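MTH0777 (Methanothermobacter thermautotrophicus, PDB 1KJN) is of unknown function, a DUF1890-family archaeal protein whose two-chain assembly is built from Rossmann-like alpha/beta subunits. Local coordinates at residues Ala9-Gly14 with His30-Lys35; Ile26-Lys31 with Arg151-Lys156; Leu107-Asp112 with Val147-Phe152; Glu120-Ile125 with Ile133-Ala138. All blocks are in the same frame, centred on the assembly; numbering follows the deposited sequence.

Contact 1 (Ala9-Gly14 with His30-Lys35); sequences ALMVLG and HKLKKK
In the first beta-alpha-beta unit of the sheet, Leu32 on helix 21-34 packs onto Ala9 and Met11 of strand 8-12. One methyl does the touching: Leu32 CD1 stands 4.1 Å from Ala9 CB and likewise 4.1 Å from the CE of Met11, a selenomethionine. The two strand residues are an alternate pair, pointing to the same face of the sheet, and the leucine branch meets both at once. Met11 starts with CG opposite its backbone nitrogen (chi1 -177°) and runs on extended, then bends at its third torsion (-66°). That last turn carries CE toward the helix, where the Met11 and Leu32 side chains meet at a slant. The crossover continues from this helix to strand 38-43, which already pairs with strand 8-12 through backbone hydrogen bonds of Ala9 and Met11 to Thr40. Phe37, in the turn between the helix and strand 38-43, touches both Ala9 and Leu32 and so extends the same apolar patch. Met11 also packs on Thr28 and Ala25, about one and two turns before Leu32 in the helix.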
loop_
_atom_site.group_PDB
_atom_site.type_symbol
_atom_site.label_atom_id
_atom_site.label_comp_id
_atom_site.label_asym_id
_atom_site.label_seq_id
_atom_site.Cartn_x
_atom_site.Cartn_y
_atom_site.Cartn_z
ATOM N N ALA A 9 2.764 -11.341 -17.726
ATOM C CA ALA A 9 3.256 -9.986 -17.627
ATOM C C ALA A 9 4.205 -9.871 -16.449
ATOM O O ALA A 9 4.072 -10.585 -15.451
ATOM C CB ALA A 9 2.110 -9.014 -17.490
ATOM N N LEU A 10 5.236 -9.053 -16.621
ATOM C CA LEU A 10 6.204 -8.831 -15.550
ATOM C C LEU A 10 6.082 -7.375 -15.132
ATOM O O LEU A 10 6.065 -6.471 -15.977
ATOM C CB LEU A 10 7.639 -9.125 -16.001
ATOM C CG LEU A 10 8.746 -8.890 -14.966
ATOM C CD1 LEU A 10 8.564 -9.860 -13.808
ATOM C CD2 LEU A 10 10.127 -9.070 -15.616
HETATM N N MSE A 11 5.985 -7.171 -13.822
HETATM C CA MSE A 11 5.847 -5.847 -13.236
HETATM C C MSE A 11 7.064 -5.552 -12.370
HETATM O O MSE A 11 7.335 -6.269 -11.397
HETATM C CB MSE A 11 4.559 -5.779 -12.404
HETATM C CG MSE A 11 4.301 -4.402 -11.800
HETATM SE SE MSE A 11 2.514 -4.230 -11.016
HETATM C CE MSE A 11 1.494 -4.374 -12.646
ATOM N N VAL A 12 7.756 -4.465 -12.691
ATOM C CA VAL A 12 8.980 -4.074 -11.977
ATOM C C VAL A 12 8.719 -2.880 -11.077
ATOM O O VAL A 12 8.163 -1.876 -11.533
ATOM C CB VAL A 12 10.098 -3.697 -12.978
ATOM C CG1 VAL A 12 11.383 -3.314 -12.248
ATOM C CG2 VAL A 12 10.340 -4.856 -13.937
ATOM N N LEU A 13 9.135 -2.986 -9.813
ATOM C CA LEU A 13 8.930 -1.902 -8.855
ATOM C C LEU A 13 10.232 -1.267 -8.372
ATOM O O LEU A 13 11.269 -1.930 -8.277
ATOM C CB LEU A 13 8.126 -2.387 -7.638
ATOM C CG LEU A 13 6.853 -3.190 -7.914
ATOM C CD1 LEU A 13 6.203 -3.580 -6.586
ATOM C CD2 LEU A 13 5.882 -2.390 -8.762
ATOM N N GLY A 14 10.145 0.019 -8.042
ATOM C CA GLY A 14 11.294 0.755 -7.554
ATOM C C GLY A 14 11.311 0.796 -6.036
ATOM O O GLY A 14 10.434 0.208 -5.389
ATOM N N HIS A 30 -3.986 -6.181 -10.937
ATOM C CA HIS A 30 -5.350 -6.648 -10.959
ATOM C C HIS A 30 -5.944 -6.333 -12.324
ATOM O O HIS A 30 -6.699 -7.134 -12.860
ATOM C CB HIS A 30 -6.178 -5.970 -9.880
ATOM C CG HIS A 30 -7.639 -6.274 -9.968
ATOM N ND1 HIS A 30 -8.575 -5.327 -10.338
ATOM C CD2 HIS A 30 -8.334 -7.408 -9.703
ATOM C CE1 HIS A 30 -9.779 -5.864 -10.289
ATOM N NE2 HIS A 30 -9.662 -7.128 -9.906
ATOM N N LYS A 31 -5.626 -5.163 -12.877
ATOM C CA LYS A 31 -6.147 -4.798 -14.194
ATOM C C LYS A 31 -5.667 -5.805 -15.234
ATOM O O LYS A 31 -6.439 -6.244 -16.085
ATOM C CB LYS A 31 -5.679 -3.404 -14.597
ATOM C CG LYS A 31 -6.252 -2.298 -13.745
ATOM C CD LYS A 31 -7.760 -2.138 -13.958
ATOM C CE LYS A 31 -8.069 -1.297 -15.182
ATOM N NZ LYS A 31 -9.536 -1.018 -15.277
ATOM N N LEU A 32 -4.394 -6.188 -15.139
ATOM C CA LEU A 32 -3.806 -7.122 -16.072
ATOM C C LEU A 32 -4.404 -8.514 -15.942
ATOM O O LEU A 32 -4.654 -9.170 -16.953
ATOM C CB LEU A 32 -2.273 -7.144 -15.914
ATOM C CG LEU A 32 -1.562 -5.873 -16.400
ATOM C CD1 LEU A 32 -0.076 -5.899 -16.074
ATOM C CD2 LEU A 32 -1.765 -5.710 -17.893
ATOM N N LYS A 33 -4.658 -8.952 -14.709
ATOM C CA LYS A 33 -5.251 -10.267 -14.462
ATOM C C LYS A 33 -6.683 -10.309 -14.983
ATOM O O LYS A 33 -7.206 -11.371 -15.306
ATOM C CB LYS A 33 -5.240 -10.613 -12.967
ATOM C CG LYS A 33 -3.853 -10.990 -12.432
ATOM C CD LYS A 33 -3.847 -11.166 -10.915
ATOM C CE LYS A 33 -4.723 -12.340 -10.452
ATOM N NZ LYS A 33 -4.391 -13.627 -11.153
ATOM N N LYS A 34 -7.316 -9.142 -15.005
ATOM C CA LYS A 34 -8.672 -8.984 -15.485
ATOM C C LYS A 34 -8.621 -9.241 -16.990
ATOM O O LYS A 34 -9.598 -9.701 -17.584
ATOM C CB LYS A 34 -9.136 -7.548 -15.213
ATOM C CG LYS A 34 -10.592 -7.374 -14.864
ATOM C CD LYS A 34 -10.935 -8.023 -13.539
ATOM C CE LYS A 34 -12.418 -7.838 -13.238
ATOM N NZ LYS A 34 -12.916 -8.807 -12.224
ATOM N N LYS A 35 -7.479 -8.932 -17.602
ATOM C CA LYS A 35 -7.296 -9.155 -19.034
ATOM C C LYS A 35 -6.797 -10.575 -19.372
ATOM O O LYS A 35 -6.507 -10.865 -20.530
ATOM C CB LYS A 35 -6.336 -8.113 -19.619
ATOM C CG LYS A 35 -6.895 -6.702 -19.717
ATOM C CD LYS A 35 -5.785 -5.759 -20.142
ATOM C CE LYS A 35 -6.286 -4.365 -20.422
ATOM N NZ LYS A 35 -7.085 -4.333 -21.673
#

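Contact 2 (Ile26-Lys31 with Arg151-Lys156); sequences IYTSHK and RFMEEK
Met153, a selenomethionine, carries the whole contact from its side, meeting Thr28 and Lys31 of helix 21-34. Before Met153 in the sequence, Phe152 sends its ring to the sheet, onto Phe81, while the next residue turns to the neighbouring helix. The Met153 chain can be followed atom by atom. Its CB lies 3.9 Å from Lys31 CE, and its CG sits 4.0 Å from Lys31 CB. The lysine is folded at its second and third torsions (-68° and -83°), which bends its aliphatic part against the Met153 stem. Beyond the selenium, Met153 CE reaches Thr28 CG2 at 3.5 Å, tighter than ordinary van der Waals contact, with the two side chains set nearly perpendicular. One torsion sets both groups of Thr28 (chi1 -51°): CG2 faces Met153 while OG1 hydrogen-bonds Leu24 O within its own helix. Beyond CE, Lys31 NZ forms a long, weak ion pair with Asp150, whose carboxylate also takes the Tyr27 hydroxyl. At Glu154 the chain leaves helical geometry, and Met153 O near this end accepts a hydrogen bond from Lys35 NZ. Two helices lying on the same face of a parallel sheet and sealed by apolar side chains between them are what a Rossmann-like three-layer alpha/beta/alpha sandwich provides.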
loop_
_atom_site.group_PDB
_atom_site.type_symbol
_atom_site.label_atom_id
_atom_site.label_comp_id
_atom_site.label_asym_id
_atom_site.label_seq_id
_atom_site.Cartn_x
_atom_site.Cartn_y
_atom_site.Cartn_z
ATOM N N ILE A 26 -0.399 -3.022 -7.230
ATOM C CA ILE A 26 -1.407 -4.046 -7.031
ATOM C C ILE A 26 -2.625 -3.748 -7.913
ATOM O O ILE A 26 -3.231 -4.668 -8.456
ATOM C CB ILE A 26 -1.833 -4.114 -5.531
ATOM C CG1 ILE A 26 -0.650 -4.541 -4.652
ATOM C CG2 ILE A 26 -3.009 -5.063 -5.340
ATOM C CD1 ILE A 26 -1.001 -4.586 -3.164
ATOM N N TYR A 27 -2.986 -2.466 -8.029
ATOM C CA TYR A 27 -4.123 -2.048 -8.850
ATOM C C TYR A 27 -3.882 -2.400 -10.327
ATOM O O TYR A 27 -4.757 -2.935 -10.994
ATOM C CB TYR A 27 -4.361 -0.537 -8.724
ATOM C CG TYR A 27 -5.572 -0.059 -9.503
ATOM C CD1 TYR A 27 -5.436 0.490 -10.785
ATOM C CD2 TYR A 27 -6.859 -0.185 -8.975
ATOM C CE1 TYR A 27 -6.571 0.900 -11.528
ATOM C CE2 TYR A 27 -7.992 0.228 -9.698
ATOM C CZ TYR A 27 -7.844 0.765 -10.969
ATOM O OH TYR A 27 -8.951 1.200 -11.656
ATOM N N THR A 28 -2.685 -2.101 -10.817
ATOM C CA THR A 28 -2.318 -2.380 -12.202
ATOM C C THR A 28 -2.277 -3.889 -12.445
ATOM O O THR A 28 -2.780 -4.352 -13.462
ATOM C CB THR A 28 -0.959 -1.763 -12.536
ATOM O OG1 THR A 28 -0.973 -0.386 -12.148
ATOM C CG2 THR A 28 -0.654 -1.855 -14.055
ATOM N N SER A 29 -1.744 -4.654 -11.487
ATOM C CA SER A 29 -1.669 -6.110 -11.637
ATOM C C SER A 29 -3.067 -6.727 -11.720
ATOM O O SER A 29 -3.305 -7.682 -12.465
ATOM C CB SER A 29 -0.881 -6.749 -10.497
ATOM O OG SER A 29 -0.920 -8.169 -10.590
ATOM N N HIS A 30 -3.986 -6.181 -10.937
ATOM C CA HIS A 30 -5.350 -6.648 -10.959
ATOM C C HIS A 30 -5.944 -6.333 -12.324
ATOM O O HIS A 30 -6.699 -7.134 -12.860
ATOM C CB HIS A 30 -6.178 -5.970 -9.880
ATOM C CG HIS A 30 -7.639 -6.274 -9.968
ATOM N ND1 HIS A 30 -8.575 -5.327 -10.338
ATOM C CD2 HIS A 30 -8.334 -7.408 -9.703
ATOM C CE1 HIS A 30 -9.779 -5.864 -10.289
ATOM N NE2 HIS A 30 -9.662 -7.128 -9.906
ATOM N N LYS A 31 -5.626 -5.163 -12.877
ATOM C CA LYS A 31 -6.147 -4.798 -14.194
ATOM C C LYS A 31 -5.667 -5.805 -15.234
ATOM O O LYS A 31 -6.439 -6.244 -16.085
ATOM C CB LYS A 31 -5.679 -3.404 -14.597
ATOM C CG LYS A 31 -6.252 -2.298 -13.745
ATOM C CD LYS A 31 -7.760 -2.138 -13.958
ATOM C CE LYS A 31 -8.069 -1.297 -15.182
ATOM N NZ LYS A 31 -9.536 -1.018 -15.277
ATOM N N ARG A 151 -7.248 4.406 -18.343
ATOM C CA ARG A 151 -7.348 4.794 -19.748
ATOM C C ARG A 151 -6.465 3.934 -20.638
ATOM O O ARG A 151 -6.922 3.391 -21.647
ATOM C CB ARG A 151 -7.025 6.283 -19.917
ATOM C CG ARG A 151 -7.991 7.191 -19.143
ATOM C CD ARG A 151 -8.040 8.614 -19.704
ATOM N NE ARG A 151 -9.043 9.460 -19.044
ATOM C CZ ARG A 151 -10.329 9.147 -18.874
ATOM N NH1 ARG A 151 -10.808 7.990 -19.312
ATOM N NH2 ARG A 151 -11.143 9.999 -18.258
ATOM N N PHE A 152 -5.207 3.792 -20.238
ATOM C CA PHE A 152 -4.261 2.965 -20.968
ATOM C C PHE A 152 -4.825 1.547 -21.089
ATOM O O PHE A 152 -4.798 0.954 -22.156
ATOM C CB PHE A 152 -2.932 2.910 -20.207
ATOM C CG PHE A 152 -1.944 1.927 -20.781
ATOM C CD1 PHE A 152 -1.072 2.310 -21.779
ATOM C CD2 PHE A 152 -1.907 0.617 -20.327
ATOM C CE1 PHE A 152 -0.164 1.403 -22.332
ATOM C CE2 PHE A 152 -1.006 -0.305 -20.868
ATOM C CZ PHE A 152 -0.131 0.094 -21.876
HETATM N N MSE A 153 -5.361 1.028 -19.986
HETATM C CA MSE A 153 -5.901 -0.329 -19.940
HETATM C C MSE A 153 -7.168 -0.592 -20.753
HETATM O O MSE A 153 -7.429 -1.723 -21.147
HETATM C CB MSE A 153 -6.147 -0.745 -18.495
HETATM C CG MSE A 153 -4.888 -0.940 -17.672
HETATM SE SE MSE A 153 -3.863 -2.472 -18.246
HETATM C CE MSE A 153 -2.325 -2.204 -17.104
ATOM N N GLU A 154 -8.006 0.420 -20.944
ATOM C CA GLU A 154 -9.221 0.190 -21.710
ATOM C C GLU A 154 -8.933 -0.033 -23.205
ATOM O O GLU A 154 -9.861 -0.144 -23.999
ATOM C CB GLU A 154 -10.245 1.309 -21.480
ATOM C CG GLU A 154 -9.770 2.679 -21.878
ATOM C CD GLU A 154 -10.755 3.794 -21.549
ATOM O OE1 GLU A 154 -10.882 4.744 -22.349
ATOM O OE2 GLU A 154 -11.401 3.738 -20.490
ATOM N N GLU A 155 -7.660 -0.207 -23.568
ATOM C CA GLU A 155 -7.304 -0.372 -24.982
ATOM C C GLU A 155 -5.947 -0.951 -25.406
ATOM O O GLU A 155 -5.799 -1.286 -26.596
ATOM C CB GLU A 155 -7.421 1.003 -25.658
ATOM C CG GLU A 155 -6.677 2.138 -24.920
ATOM C CD GLU A 155 -7.124 3.522 -25.370
ATOM O OE1 GLU A 155 -7.183 3.737 -26.597
ATOM O OE2 GLU A 155 -7.463 4.380 -24.514
ATOM N N LYS A 156 -4.988 -1.113 -24.483
ATOM C CA LYS A 156 -3.630 -1.556 -24.896
ATOM C C LYS A 156 -3.044 -3.014 -24.773
ATOM O O LYS A 156 -2.861 -3.713 -25.798
ATOM C CB LYS A 156 -2.589 -0.534 -24.388
ATOM C CG LYS A 156 -2.994 0.968 -24.564
ATOM C CD LYS A 156 -2.889 1.497 -25.996
ATOM C CE LYS A 156 -3.571 2.884 -26.160
ATOM N NZ LYS A 156 -3.238 3.915 -25.113
#

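Contact 3 (Leu107-Asp112 with Val147-Phe152); sequences LAIIFD and VRIDRF
Leu107 lays its CD2 methyl over one face of the Phe152 ring, 4.0 Å from the ring centroid to Leu107 CD2 and 19° off the normal, a CH-pi contact. The methyl is displaced toward the rim, so its shortest approach is 3.8 Å, from Leu107 CD2 to Phe152 CE2. The second branch serves another part of the ring, with Leu107 CD1 4.0 Å from Phe152 CE1. The two side chains come at each other from opposite directions, one rising from strand 105-111 and the other descending from helix 143-153. With CG opposite the backbone nitrogen (chi1 172°), Phe152 extends its ring from the helix to the sheet. One helical turn earlier, the CA-CB bond of Ile149 does not aim at the strand, yet its extended chain brings the far methyl in. Ile149 CD1 ends 4.1 Å from Ile109 CD1, and the two isoleucine chains meet almost squarely across one another. Phe81 on the adjoining strand touches Leu107 and Phe152 alike, while Phe85 backs Ile109. The helix's polar side chains look elsewhere: Asp150 forms a salt bridge with Arg146, and Arg148 bonds Ala135 O. With no hydrogen bond between strand and helix here, the union rests on apolar burial and on the methyl lying over the aromatic face.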
loop_
_atom_site.group_PDB
_atom_site.type_symbol
_atom_site.label_atom_id
_atom_site.label_comp_id
_atom_site.label_asym_id
_atom_site.label_seq_id
_atom_site.Cartn_x
_atom_site.Cartn_y
_atom_site.Cartn_z
ATOM N N LEU A 107 5.710 -0.700 -20.657
ATOM C CA LEU A 107 5.068 0.467 -20.083
ATOM C C LEU A 107 5.826 1.028 -18.902
ATOM O O LEU A 107 6.157 0.306 -17.955
ATOM C CB LEU A 107 3.635 0.131 -19.649
ATOM C CG LEU A 107 2.909 1.227 -18.860
ATOM C CD1 LEU A 107 2.714 2.464 -19.730
ATOM C CD2 LEU A 107 1.576 0.721 -18.324
ATOM N N ALA A 108 6.104 2.326 -18.967
ATOM C CA ALA A 108 6.794 3.010 -17.889
ATOM C C ALA A 108 5.784 3.890 -17.186
ATOM O O ALA A 108 5.058 4.635 -17.843
ATOM C CB ALA A 108 7.896 3.846 -18.425
ATOM N N ILE A 109 5.723 3.785 -15.857
ATOM C CA ILE A 109 4.812 4.598 -15.047
ATOM C C ILE A 109 5.746 5.458 -14.182
ATOM O O ILE A 109 6.374 4.986 -13.218
ATOM C CB ILE A 109 3.873 3.705 -14.209
ATOM C CG1 ILE A 109 2.900 2.978 -15.151
ATOM C CG2 ILE A 109 3.100 4.533 -13.164
ATOM C CD1 ILE A 109 2.042 1.910 -14.499
ATOM N N ILE A 110 5.913 6.694 -14.630
ATOM C CA ILE A 110 6.801 7.660 -14.008
ATOM C C ILE A 110 6.092 8.614 -13.070
ATOM O O ILE A 110 5.094 9.225 -13.440
ATOM C CB ILE A 110 7.543 8.446 -15.101
ATOM C CG1 ILE A 110 8.318 7.454 -15.982
ATOM C CG2 ILE A 110 8.424 9.536 -14.480
ATOM C CD1 ILE A 110 9.032 8.068 -17.174
ATOM N N PHE A 111 6.635 8.761 -11.863
ATOM C CA PHE A 111 6.024 9.640 -10.886
ATOM C C PHE A 111 6.980 10.254 -9.884
ATOM O O PHE A 111 7.948 9.634 -9.449
ATOM C CB PHE A 111 4.897 8.913 -10.147
ATOM C CG PHE A 111 5.356 7.733 -9.341
ATOM C CD1 PHE A 111 5.690 6.530 -9.967
ATOM C CD2 PHE A 111 5.480 7.829 -7.959
ATOM C CE1 PHE A 111 6.149 5.436 -9.228
ATOM C CE2 PHE A 111 5.938 6.747 -7.208
ATOM C CZ PHE A 111 6.274 5.545 -7.843
ATOM N N ASP A 112 6.672 11.495 -9.526
ATOM C CA ASP A 112 7.411 12.282 -8.556
ATOM C C ASP A 112 6.606 13.585 -8.443
ATOM O O ASP A 112 5.878 13.948 -9.370
ATOM C CB ASP A 112 8.832 12.561 -9.058
ATOM C CG ASP A 112 9.718 13.169 -7.986
ATOM O OD1 ASP A 112 10.462 12.417 -7.333
ATOM O OD2 ASP A 112 9.668 14.396 -7.793
ATOM N N VAL A 147 -6.302 7.070 -12.853
ATOM C CA VAL A 147 -7.145 7.398 -14.002
ATOM C C VAL A 147 -6.371 7.181 -15.303
ATOM O O VAL A 147 -6.888 6.608 -16.264
ATOM C CB VAL A 147 -7.635 8.862 -13.951
ATOM C CG1 VAL A 147 -8.413 9.183 -15.204
ATOM C CG2 VAL A 147 -8.511 9.069 -12.737
ATOM N N ARG A 148 -5.134 7.657 -15.343
ATOM C CA ARG A 148 -4.326 7.458 -16.541
ATOM C C ARG A 148 -4.037 5.972 -16.809
ATOM O O ARG A 148 -3.934 5.575 -17.957
ATOM C CB ARG A 148 -3.048 8.288 -16.465
ATOM C CG ARG A 148 -3.353 9.758 -16.622
ATOM C CD ARG A 148 -2.260 10.672 -16.100
ATOM N NE ARG A 148 -2.899 11.828 -15.474
ATOM C CZ ARG A 148 -2.265 12.872 -14.951
ATOM N NH1 ARG A 148 -0.943 12.930 -14.968
ATOM N NH2 ARG A 148 -2.970 13.878 -14.439
ATOM N N ILE A 149 -3.955 5.149 -15.756
ATOM C CA ILE A 149 -3.736 3.713 -15.934
ATOM C C ILE A 149 -5.030 3.077 -16.457
ATOM O O ILE A 149 -4.991 2.193 -17.315
ATOM C CB ILE A 149 -3.293 3.010 -14.609
ATOM C CG1 ILE A 149 -1.842 3.377 -14.290
ATOM C CG2 ILE A 149 -3.430 1.483 -14.719
ATOM C CD1 ILE A 149 -1.459 3.119 -12.855
ATOM N N ASP A 150 -6.177 3.505 -15.932
ATOM C CA ASP A 150 -7.461 2.969 -16.406
ATOM C C ASP A 150 -7.614 3.200 -17.909
ATOM O O ASP A 150 -8.067 2.312 -18.644
ATOM C CB ASP A 150 -8.637 3.656 -15.711
ATOM C CG ASP A 150 -8.934 3.070 -14.355
ATOM O OD1 ASP A 150 -8.584 1.887 -14.113
ATOM O OD2 ASP A 150 -9.532 3.785 -13.540
ATOM N N ARG A 151 -7.248 4.406 -18.343
ATOM C CA ARG A 151 -7.348 4.794 -19.748
ATOM C C ARG A 151 -6.465 3.934 -20.638
ATOM O O ARG A 151 -6.922 3.391 -21.647
ATOM C CB ARG A 151 -7.025 6.283 -19.917
ATOM C CG ARG A 151 -7.991 7.191 -19.143
ATOM C CD ARG A 151 -8.040 8.614 -19.704
ATOM N NE ARG A 151 -9.043 9.460 -19.044
ATOM C CZ ARG A 151 -10.329 9.147 -18.874
ATOM N NH1 ARG A 151 -10.808 7.990 -19.312
ATOM N NH2 ARG A 151 -11.143 9.999 -18.258
ATOM N N PHE A 152 -5.207 3.792 -20.238
ATOM C CA PHE A 152 -4.261 2.965 -20.968
ATOM C C PHE A 152 -4.825 1.547 -21.089
ATOM O O PHE A 152 -4.798 0.954 -22.156
ATOM C CB PHE A 152 -2.932 2.910 -20.207
ATOM C CG PHE A 152 -1.944 1.927 -20.781
ATOM C CD1 PHE A 152 -1.072 2.310 -21.779
ATOM C CD2 PHE A 152 -1.907 0.617 -20.327
ATOM C CE1 PHE A 152 -0.164 1.403 -22.332
ATOM C CE2 PHE A 152 -1.006 -0.305 -20.868
ATOM C CZ PHE A 152 -0.131 0.094 -21.876
#

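Contact 4 (Glu120-Ile125 with Ile133-Ala138); sequences ELVNEI and IIAARA
Two methyl-to-methyl pairings, Val122 with Ala135 and Ile125 with Ile133, join helix 115-128 to the edge strand 132-136. In the first, Val122 CG2 is 4.0 Å from Ala135 CB. Val122 has CG1 opposite its backbone nitrogen (chi1 166°), which sets CG2 on the strand side; here the backbones are nearest, Val122 CA to Ala135 CA 7.6 Å. In the second, Ile125 uses its CG2 branch, 3.9 Å from Ile133 CD1, with Ile133 CG1 also close at 4.1 Å from Ile125 CG2. The longer arm of Ile125 leads away from the strand, and Ile125 also packs on Ala92 of helix 89-102. This is the second half of the beta-alpha-beta unit formed by strand 105-111, helix 115-128 and strand 132-136: the chain turns back after the helix, so the helix 120-125 and strand 133-136 axes run nearly antiparallel (172°), 10.1 Å apart at closest. Ile110, on the unit's first strand, touches Val122, Ile125 and Ile133. A further, looser apolar-to-polar approach puts Ile133 CD1 4.2 Å from Val122 O, with the methyl against a helix carbonyl. No hydrogen bond joins the two segments; within the sheet the backbone of Ile134 pairs with Ala108 and Ile110.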
loop_
_atom_site.group_PDB
_atom_site.type_symbol
_atom_site.label_atom_id
_atom_site.label_comp_id
_atom_site.label_asym_id
_atom_site.label_seq_id
_atom_site.Cartn_x
_atom_site.Cartn_y
_atom_site.Cartn_z
ATOM N N GLU A 120 13.150 14.763 -16.490
ATOM C CA GLU A 120 14.402 14.039 -16.687
ATOM C C GLU A 120 14.127 12.548 -16.866
ATOM O O GLU A 120 14.663 11.914 -17.770
ATOM C CB GLU A 120 15.321 14.235 -15.488
ATOM C CG GLU A 120 15.576 15.692 -15.127
ATOM C CD GLU A 120 16.241 15.866 -13.760
ATOM O OE1 GLU A 120 16.010 15.030 -12.852
ATOM O OE2 GLU A 120 16.989 16.854 -13.590
ATOM N N LEU A 121 13.269 11.997 -16.013
ATOM C CA LEU A 121 12.923 10.579 -16.085
ATOM C C LEU A 121 12.191 10.263 -17.389
ATOM O O LEU A 121 12.464 9.263 -18.044
ATOM C CB LEU A 121 12.093 10.178 -14.863
ATOM C CG LEU A 121 12.898 10.133 -13.565
ATOM C CD1 LEU A 121 11.982 10.046 -12.360
ATOM C CD2 LEU A 121 13.846 8.966 -13.594
ATOM N N VAL A 122 11.302 11.160 -17.789
ATOM C CA VAL A 122 10.547 10.994 -19.023
ATOM C C VAL A 122 11.506 11.011 -20.206
ATOM O O VAL A 122 11.463 10.118 -21.053
ATOM C CB VAL A 122 9.475 12.103 -19.172
ATOM C CG1 VAL A 122 8.930 12.148 -20.589
ATOM C CG2 VAL A 122 8.336 11.868 -18.176
ATOM N N ASN A 123 12.409 11.990 -20.235
ATOM C CA ASN A 123 13.374 12.090 -21.337
ATOM C C ASN A 123 14.258 10.857 -21.405
ATOM O O ASN A 123 14.471 10.292 -22.477
ATOM C CB ASN A 123 14.237 13.339 -21.193
ATOM C CG ASN A 123 13.451 14.603 -21.404
ATOM O OD1 ASN A 123 12.484 14.619 -22.161
ATOM N ND2 ASN A 123 13.849 15.671 -20.722
ATOM N N GLU A 124 14.708 10.410 -20.237
ATOM C CA GLU A 124 15.562 9.240 -20.128
ATOM C C GLU A 124 14.936 7.990 -20.753
ATOM O O GLU A 124 15.585 7.293 -21.537
ATOM C CB GLU A 124 15.913 8.987 -18.662
ATOM C CG GLU A 124 16.679 7.692 -18.405
ATOM C CD GLU A 124 18.067 7.671 -19.029
ATOM O OE1 GLU A 124 18.248 8.148 -20.167
ATOM O OE2 GLU A 124 18.987 7.159 -18.369
ATOM N N ILE A 125 13.680 7.715 -20.412
ATOM C CA ILE A 125 12.968 6.561 -20.949
ATOM C C ILE A 125 12.760 6.699 -22.462
ATOM O O ILE A 125 12.875 5.716 -23.189
ATOM C CB ILE A 125 11.596 6.362 -20.249
ATOM C CG1 ILE A 125 11.797 6.026 -18.760
ATOM C CG2 ILE A 125 10.790 5.283 -20.956
ATOM C CD1 ILE A 125 12.519 4.682 -18.491
ATOM N N ILE A 133 4.499 5.614 -22.192
ATOM C CA ILE A 133 4.738 6.310 -20.936
ATOM C C ILE A 133 3.522 6.948 -20.250
ATOM O O ILE A 133 2.702 7.624 -20.889
ATOM C CB ILE A 133 5.790 7.426 -21.153
ATOM C CG1 ILE A 133 7.100 6.821 -21.669
ATOM C CG2 ILE A 133 6.022 8.211 -19.860
ATOM C CD1 ILE A 133 8.125 7.847 -22.110
ATOM N N ILE A 134 3.407 6.708 -18.947
ATOM C CA ILE A 134 2.360 7.315 -18.120
ATOM C C ILE A 134 3.134 8.084 -17.067
ATOM O O ILE A 134 3.952 7.500 -16.344
ATOM C CB ILE A 134 1.471 6.277 -17.404
ATOM C CG1 ILE A 134 0.493 5.650 -18.391
ATOM C CG2 ILE A 134 0.659 6.958 -16.286
ATOM C CD1 ILE A 134 -0.325 4.540 -17.786
ATOM N N ALA A 135 2.928 9.390 -17.005
ATOM C CA ALA A 135 3.635 10.197 -16.024
ATOM C C ALA A 135 2.707 11.131 -15.259
ATOM O O ALA A 135 1.714 11.627 -15.803
ATOM C CB ALA A 135 4.746 10.980 -16.698
ATOM N N ALA A 136 3.014 11.344 -13.983
ATOM C CA ALA A 136 2.210 12.231 -13.140
ATOM C C ALA A 136 2.929 12.666 -11.863
ATOM O O ALA A 136 3.749 11.928 -11.297
ATOM C CB ALA A 136 0.880 11.574 -12.796
ATOM N N ARG A 137 2.631 13.885 -11.437
ATOM C CA ARG A 137 3.189 14.458 -10.221
ATOM C C ARG A 137 2.328 13.937 -9.067
ATOM O O ARG A 137 1.313 14.537 -8.709
ATOM C CB ARG A 137 3.128 15.994 -10.283
ATOM C CG ARG A 137 4.051 16.631 -11.327
ATOM C CD ARG A 137 3.722 18.117 -11.598
ATOM N NE ARG A 137 2.487 18.272 -12.369
ATOM C CZ ARG A 137 1.397 18.909 -11.948
ATOM N NH1 ARG A 137 1.363 19.479 -10.745
ATOM N NH2 ARG A 137 0.317 18.942 -12.722
ATOM N N ALA A 138 2.716 12.803 -8.499
ATOM C CA ALA A 138 1.944 12.226 -7.407
ATOM C C ALA A 138 2.821 11.609 -6.332
ATOM O O ALA A 138 3.801 10.916 -6.630
ATOM C CB ALA A 138 0.962 11.162 -7.951
#

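Contacts 1, 2 and 3 are buried on one face of the parallel sheet, while contact 4 lies on the other face, at an outermost strand, and is only partly buried. Contacts 1 and 2 use helix 21-34, first against its strand and then against its neighbour; contacts 2 and 3 use helix 143-153, against helix 21-34 and against strand 105-111. The segments of contacts 1 and 2 also reach the second subunit, which those of contacts 3 and 4 do not. Contacts 3 and 4 rest on adjacent strands, 105-111 and 132-136, covered from opposite faces. All four are apolar across their segments, but only contact 3 uses an aromatic face, and only contact 2 packs the stem of a charged side chain.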